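Local structure of VompD (Bartonella quintana, 4LGO) at the interface of chains A and B. The protein acts as a trimeric autotransporter adhesin of the bacterial outer membrane, of which this is N-terminal domain 1, and probably attaches to host cells or tissue. Sequence-based numbering; all coordinates share one arbitrary frame. Chains: chain A/B, VompD.

The interface of chains A and B. Residues chain A 116-119, 121-123; chain B 123-125, 128.
A:Asp121 and B:Val125 join the two chains through their backbones: the B:Val125 N-H, at the start of helix 125-133, donates to A:Asp121 O at 2.9 Å, the C=O...N angle being 170°, and A:Ala122 pairs with B:Asn124 as an antiparallel bridge. A weak bond from A:Val123 N to B:Val123 O extends the pairing, and a water bridges the carbonyl oxygens of A:Val123 and B:Val123.

The segment illustrates the neck of trimeric autotransporter adhesins, the Asp-Ala-Val-Asn-Val stretch that runs into the stalk, where a loop of one subunit packs on the start of a neighbour's coiled-coil helix. A:Val123 splits its two methyls, CG1 toward the helix start and CG2 toward B:Val123. CG1, anti to its own carbonyl carbon (chi1 -67°), leans on B:Val125 CG2 at 3.6 Å and also meets B:Leu128 CD2, about one turn further along the helix. The other branch, A:Val123 CG2, meets B:Val123 CG2 at 3.4 Å, a tight methyl-to-methyl contact, the two side chains crossing obliquely.

The same CG2 of B:Val125 also packs against the loop of chain A. With CG1 anti to the backbone N (chi1 169°), CG2 is turned toward chain A, where it lies 3.6 Å from A:Gly116 C and also near the carbonyl oxygens of A:Arg118 and A:Asp121.

The loop is probably held in shape by the A:Asp121 carboxylate, whose two oxygens each accept bonds from more than one donor of its own chain. OD2 takes A:Ile117 N through its anti lone pair and A:Arg118 N from above the carboxylate plane. This second shell probably helps fix the residue whose carbonyl oxygen accepts the first N-H of the neighbour's helix. The guanidinium of A:Arg118 comes side-on, with OD1 in the guanidinium plane, in a salt bridge that probably favours an ionised carboxylate: A:Arg118 NE and NH2 each lie 3.0 Å from A:Asp121 OD1, on its syn side but tilted somewhat out of the carboxylate plane.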
loop_
_atom_site.group_PDB
_atom_site.type_symbol
_atom_site.label_atom_id
_atom_site.label_comp_id
_atom_site.label_asym_id
_atom_site.label_seq_id
_atom_site.Cartn_x
_atom_site.Cartn_y
_atom_site.Cartn_z
ATOM N N GLY A 116 -27.065 5.029 14.735
ATOM C CA GLY A 116 -26.303 6.124 15.334
ATOM C C GLY A 116 -26.793 6.411 16.738
ATOM O O GLY A 116 -28.001 6.259 17.017
ATOM N N ILE A 117 -25.874 6.775 17.639
ATOM C CA ILE A 117 -26.179 7.064 19.038
ATOM C C ILE A 117 -25.768 8.480 19.443
ATOM O O ILE A 117 -26.574 9.228 19.980
ATOM C CB ILE A 117 -25.454 6.070 19.977
ATOM C CG1 ILE A 117 -25.951 4.653 19.743
ATOM C CG2 ILE A 117 -25.633 6.426 21.467
ATOM C CD1 ILE A 117 -25.090 3.635 20.454
ATOM N N ARG A 118 -24.499 8.820 19.219
ATOM C CA ARG A 118 -23.973 10.155 19.536
ATOM C C ARG A 118 -24.463 11.165 18.492
ATOM O O ARG A 118 -24.864 10.793 17.364
ATOM C CB ARG A 118 -22.442 10.158 19.546
ATOM C CG ARG A 118 -21.768 9.303 20.621
ATOM C CD ARG A 118 -20.322 9.012 20.234
ATOM N NE ARG A 118 -20.293 8.161 19.033
ATOM C CZ ARG A 118 -19.688 6.983 18.912
ATOM N NH1 ARG A 118 -18.980 6.451 19.901
ATOM N NH2 ARG A 118 -19.780 6.338 17.758
ATOM N N GLU A 119 -24.417 12.443 18.865
ATOM C CA GLU A 119 -24.959 13.499 17.998
ATOM C C GLU A 119 -24.312 13.548 16.623
ATOM O O GLU A 119 -24.978 13.922 15.667
ATOM C CB GLU A 119 -24.853 14.880 18.661
ATOM C CG GLU A 119 -23.460 15.362 19.001
ATOM C CD GLU A 119 -23.491 16.663 19.812
ATOM O OE1 GLU A 119 -24.611 17.143 20.123
ATOM O OE2 GLU A 119 -22.403 17.193 20.107
ATOM N N ASP A 121 -23.064 10.831 15.003
ATOM C CA ASP A 121 -23.162 9.539 14.311
ATOM C C ASP A 121 -24.138 9.608 13.133
ATOM O O ASP A 121 -25.156 10.307 13.192
ATOM C CB ASP A 121 -23.641 8.416 15.255
ATOM C CG ASP A 121 -22.638 8.033 16.333
ATOM O OD1 ASP A 121 -21.449 8.399 16.276
ATOM O OD2 ASP A 121 -23.061 7.326 17.288
ATOM N N ALA A 122 -23.847 8.899 12.049
ATOM C CA ALA A 122 -24.783 8.781 10.949
ATOM C C ALA A 122 -26.050 8.088 11.429
ATOM O O ALA A 122 -26.003 7.297 12.370
ATOM C CB ALA A 122 -24.176 7.970 9.815
ATOM N N VAL A 123 -27.162 8.373 10.761
ATOM C CA VAL A 123 -28.415 7.648 11.015
ATOM C C VAL A 123 -28.767 6.729 9.853
ATOM O O VAL A 123 -28.405 6.971 8.694
ATOM C CB VAL A 123 -29.595 8.583 11.306
ATOM C CG1 VAL A 123 -29.381 9.300 12.635
ATOM C CG2 VAL A 123 -29.789 9.560 10.196
ATOM N N VAL B 123 -26.972 12.636 6.823
ATOM C CA VAL B 123 -27.405 13.324 8.018
ATOM C C VAL B 123 -26.985 12.545 9.259
ATOM O O VAL B 123 -26.829 11.309 9.250
ATOM C CB VAL B 123 -28.914 13.581 8.075
ATOM C CG1 VAL B 123 -29.363 14.471 6.928
ATOM C CG2 VAL B 123 -29.677 12.283 8.082
ATOM N N ASN B 124 -26.825 13.292 10.340
ATOM C CA ASN B 124 -26.454 12.709 11.611
ATOM C C ASN B 124 -27.605 12.754 12.620
ATOM O O ASN B 124 -28.686 13.309 12.347
ATOM C CB ASN B 124 -25.177 13.348 12.147
ATOM C CG ASN B 124 -25.320 14.845 12.449
ATOM O OD1 ASN B 124 -26.393 15.344 12.821
ATOM N ND2 ASN B 124 -24.228 15.568 12.274
ATOM N N VAL B 125 -27.350 12.136 13.768
ATOM C CA VAL B 125 -28.312 12.063 14.880
ATOM C C VAL B 125 -28.805 13.449 15.295
ATOM O O VAL B 125 -30.030 13.628 15.521
ATOM C CB VAL B 125 -27.708 11.304 16.081
ATOM C CG1 VAL B 125 -28.560 11.443 17.330
ATOM C CG2 VAL B 125 -27.547 9.834 15.734
ATOM N N LEU B 128 -31.513 14.552 12.904
ATOM C CA LEU B 128 -32.758 13.827 13.124
ATOM C C LEU B 128 -33.493 14.393 14.358
ATOM O O LEU B 128 -34.714 14.636 14.337
ATOM C CB LEU B 128 -32.430 12.344 13.272
ATOM C CG LEU B 128 -33.554 11.348 13.049
ATOM C CD1 LEU B 128 -34.075 11.500 11.624
ATOM C CD2 LEU B 128 -33.047 9.938 13.255
HETATM O O HOH W 1 -26.757 9.049 7.443
#